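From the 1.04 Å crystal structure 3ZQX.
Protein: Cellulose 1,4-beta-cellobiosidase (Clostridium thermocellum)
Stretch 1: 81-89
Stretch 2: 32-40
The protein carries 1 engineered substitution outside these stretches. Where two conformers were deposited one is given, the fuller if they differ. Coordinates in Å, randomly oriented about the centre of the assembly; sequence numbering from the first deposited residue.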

# COMPACT_ATOMS: atom_id res chain seq x y z
N LEU A 81 3.69 -0.94 4.42
CA LEU A 81 2.98 -1.90 5.24
C LEU A 81 3.80 -3.15 5.41
O LEU A 81 4.25 -3.76 4.42
CB LEU A 81 1.63 -2.29 4.66
CG LEU A 81 0.60 -1.17 4.62
CD1 LEU A 81 -0.70 -1.70 4.05
CD2 LEU A 81 0.39 -0.58 6.01
N GLU A 82 4.01 -3.50 6.66
CA GLU A 82 4.51 -4.80 7.06
C GLU A 82 3.39 -5.49 7.82
O GLU A 82 2.31 -4.92 8.01
CB GLU A 82 5.79 -4.65 7.88
CG GLU A 82 6.96 -4.23 7.02
CD GLU A 82 8.17 -3.83 7.81
OE1 GLU A 82 8.10 -2.78 8.48
OE2 GLU A 82 9.19 -4.55 7.77
N PHE A 83 3.63 -6.72 8.24
CA PHE A 83 2.58 -7.57 8.77
C PHE A 83 3.12 -8.43 9.90
O PHE A 83 4.29 -8.77 9.94
CB PHE A 83 2.05 -8.51 7.68
CG PHE A 83 1.57 -7.78 6.45
CD1 PHE A 83 2.46 -7.45 5.45
CD2 PHE A 83 0.25 -7.42 6.32
CE1 PHE A 83 2.03 -6.74 4.33
CE2 PHE A 83 -0.19 -6.72 5.20
CZ PHE A 83 0.70 -6.38 4.21
N LYS A 84 2.22 -8.79 10.81
CA LYS A 84 2.50 -9.84 11.78
C LYS A 84 2.46 -11.19 11.06
O LYS A 84 2.27 -11.25 9.84
CB LYS A 84 1.48 -9.77 12.91
CG LYS A 84 1.60 -8.50 13.73
CD LYS A 84 0.69 -8.50 14.93
CE LYS A 84 0.80 -7.17 15.68
NZ LYS A 84 -0.24 -7.08 16.75
N ASP A 85 2.61 -12.28 11.82
CA ASP A 85 2.83 -13.57 11.16
C ASP A 85 1.44 -14.13 10.90
O ASP A 85 0.90 -14.94 11.65
CB ASP A 85 3.60 -14.46 12.18
CG ASP A 85 3.95 -15.84 11.64
OD1 ASP A 85 3.79 -16.10 10.44
OD2 ASP A 85 4.41 -16.68 12.44
N VAL A 86 0.99 -13.85 9.68
CA VAL A 86 -0.30 -14.26 9.16
C VAL A 86 0.05 -15.01 7.90
O VAL A 86 0.74 -14.48 7.03
CB VAL A 86 -1.23 -13.08 8.81
CG1 VAL A 86 -2.47 -13.58 8.08
CG2 VAL A 86 -1.63 -12.32 10.07
N LYS A 87 -0.39 -16.26 7.83
CA LYS A 87 -0.04 -17.10 6.71
C LYS A 87 -0.89 -16.74 5.49
O LYS A 87 -2.11 -16.52 5.61
CB LYS A 87 -0.22 -18.58 7.08
CG LYS A 87 0.37 -18.97 8.45
CD LYS A 87 1.85 -18.64 8.57
CE LYS A 87 2.43 -19.21 9.87
NZ LYS A 87 3.88 -18.88 10.02
N LEU A 88 -0.23 -16.70 4.34
CA LEU A 88 -0.84 -16.41 3.05
C LEU A 88 -0.53 -17.57 2.10
O LEU A 88 0.59 -17.65 1.57
CB LEU A 88 -0.30 -15.10 2.47
CG LEU A 88 -0.82 -14.75 1.08
CD1 LEU A 88 -2.32 -14.49 1.11
CD2 LEU A 88 -0.07 -13.56 0.51
N PRO A 89 -1.45 -18.52 1.97
CA PRO A 89 -1.14 -19.71 1.18
C PRO A 89 -1.02 -19.43 -0.32
O PRO A 89 -1.58 -18.47 -0.85
CB PRO A 89 -2.34 -20.62 1.44
CG PRO A 89 -3.46 -19.67 1.67
CD PRO A 89 -2.84 -18.55 2.48
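Stretch 2, residues 32-40: DYSLKDIVL

Leu35 is the apolar centre of the contact. It has the largest area covered by the partner stretch, and its CA-to-CB bond points toward that stretch. Phe83 answers it, also pointing toward its partner. The two side chains meet at 3.5 Å, Phe83 CB to Leu35 CB. Leu35 CD2 lies over one face of the Phe83 ring, 4.2 Å from the centroid and 8° off the normal, a CH-pi contact. The ring edge faces a carbonyl: Phe83 CD1 is 3.5 Å from Ile38 O, which lies near the ring plane. Leu35 also reaches further along stretch 1. Its CD1 is 4.0 Å from Val86 CG1, and its CG is 4.1 Å from Leu88 CB. Leu35 has chi1 m and chi2 t; Phe83 has chi1 m.

The two stretches run antiparallel, and the pairing is interrupted in the middle. After Asp32, which is loop, stretch 2 runs as strand 33-34, turns through a 3-10 segment at 35-37, and is strand again by Val39 and Leu40. The turn is held by Asp37 N to Ser34 O and Ile38 N to Leu35 O, both 3.0 Å. Stretch 1 has strands 81-83 and 87-88, with a loop between them opposite the 3-10 segment. Strand 81-83 and the strand that ends stretch 2 approach to 5.0 Å between their axes, with their directions 156° apart.

At one end Leu81 and Leu40 form a hydrogen-bonded pair. Leu81 N donates to Leu40 O at 2.8 Å, and Leu40 N donates to Leu81 O at 2.9 Å. Their side chains share one face of the sheet, CB of Leu81 to CB of Leu40 being 4.2 Å. Nearby, Glu82 CG packs against Val39 CG2 at 3.9 Å.

Leu88 and Tyr33 form the matching pair at the other end. Leu88 N gives a bond of 2.8 Å to Tyr33 O, and Tyr33 N one of 3.0 Å to Leu88 O. Both side chains start on the same face, but the end of Tyr33 leads away. Leu35 N extends the ladder with a 2.8 Å bond to Val86 O. Between these bonds Lys87 and Ser34 form a non-hydrogen-bonded pair, with side chains on the opposite face from Leu88 and Tyr33.

Where the 3-10 segment breaks the ladder, Lys36 CA makes a CA-H...O contact of 3.3 Å with Phe83 O. Water 2 bridges the gap nearby, accepting from Phe83 N at 3.0 Å and lying 2.7 Å from Ile38 O.

The polar edge centres on Ser34 and Asp85. Ser34 OG donates to Asp85 OD1 at 2.6 Å and accepts from Lys36 N at 3.1 Å. The same Asp85 OD1 takes a salt bridge from Lys87 NZ at 2.8 Å. The serine hydroxyl thus ties the 3-10 segment to a charged pair on stretch 1. At the far end Asp32 OD1 lies 3.4 Å from Pro89 CA. Asp37 makes no contact with stretch 1; its OD1 forms a salt bridge with Lys36 NZ at 3.0 Å.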

# COMPACT_ATOMS: atom_id res chain seq x y z
N ASP A 32 3.56 -21.15 -0.16
CA ASP A 32 2.91 -20.45 0.94
C ASP A 32 3.93 -19.50 1.57
O ASP A 32 5.13 -19.78 1.58
CB ASP A 32 2.49 -21.41 2.05
CG ASP A 32 1.42 -22.41 1.64
OD1 ASP A 32 0.88 -22.37 0.52
OD2 ASP A 32 1.11 -23.25 2.50
N TYR A 33 3.44 -18.39 2.12
CA TYR A 33 4.30 -17.47 2.85
C TYR A 33 3.69 -17.09 4.18
O TYR A 33 2.49 -17.29 4.41
CB TYR A 33 4.48 -16.17 2.06
CG TYR A 33 5.18 -16.32 0.74
CD1 TYR A 33 6.44 -16.89 0.66
CD2 TYR A 33 4.59 -15.87 -0.42
CE1 TYR A 33 7.09 -17.02 -0.54
CE2 TYR A 33 5.23 -15.98 -1.64
CZ TYR A 33 6.49 -16.56 -1.68
OH TYR A 33 7.16 -16.67 -2.88
N SER A 34 4.52 -16.51 5.05
CA SER A 34 4.01 -15.63 6.08
C SER A 34 4.09 -14.19 5.60
O SER A 34 5.12 -13.77 5.06
CB SER A 34 4.81 -15.75 7.36
OG SER A 34 4.35 -14.77 8.28
N LEU A 35 3.02 -13.44 5.80
CA LEU A 35 3.03 -12.02 5.50
C LEU A 35 4.09 -11.27 6.29
O LEU A 35 4.47 -10.16 5.91
CB LEU A 35 1.65 -11.40 5.72
CG LEU A 35 0.66 -11.72 4.60
CD1 LEU A 35 -0.77 -11.57 5.10
CD2 LEU A 35 0.90 -10.82 3.41
N LYS A 36 4.60 -11.85 7.38
CA LYS A 36 5.66 -11.18 8.12
C LYS A 36 6.89 -10.94 7.25
O LYS A 36 7.71 -10.07 7.56
CB LYS A 36 6.05 -11.98 9.36
CG LYS A 36 6.95 -13.16 9.06
CD LYS A 36 7.24 -13.98 10.30
CE LYS A 36 8.10 -15.19 9.97
NZ LYS A 36 9.40 -14.79 9.36
N ASP A 37 7.00 -11.70 6.16
CA ASP A 37 8.15 -11.62 5.25
C ASP A 37 7.92 -10.70 4.05
O ASP A 37 8.81 -10.56 3.21
CB ASP A 37 8.54 -13.02 4.78
CG ASP A 37 9.07 -13.87 5.89
OD1 ASP A 37 9.78 -13.32 6.77
OD2 ASP A 37 8.77 -15.07 5.91
N ILE A 38 6.76 -10.06 3.98
CA ILE A 38 6.40 -9.25 2.83
C ILE A 38 6.27 -7.77 3.20
O ILE A 38 5.70 -7.44 4.24
CB ILE A 38 5.09 -9.78 2.20
CG1 ILE A 38 5.33 -11.18 1.61
CG2 ILE A 38 4.55 -8.83 1.15
CD1 ILE A 38 4.08 -11.95 1.26
N VAL A 39 6.84 -6.90 2.37
CA VAL A 39 6.79 -5.46 2.56
C VAL A 39 6.06 -4.85 1.37
O VAL A 39 6.43 -5.11 0.22
CB VAL A 39 8.21 -4.88 2.63
CG1 VAL A 39 8.19 -3.37 2.66
CG2 VAL A 39 8.96 -5.43 3.85
N LEU A 40 5.04 -4.04 1.63
CA LEU A 40 4.31 -3.32 0.59
C LEU A 40 4.63 -1.83 0.68
O LEU A 40 4.72 -1.29 1.79
CB LEU A 40 2.80 -3.55 0.78
CG LEU A 40 1.83 -2.80 -0.14
CD1 LEU A 40 0.53 -3.58 -0.33
CD2 LEU A 40 1.54 -1.40 0.36
O HOH W 1 8.91 -7.17 7.21
O HOH W 2 6.10 -7.70 6.92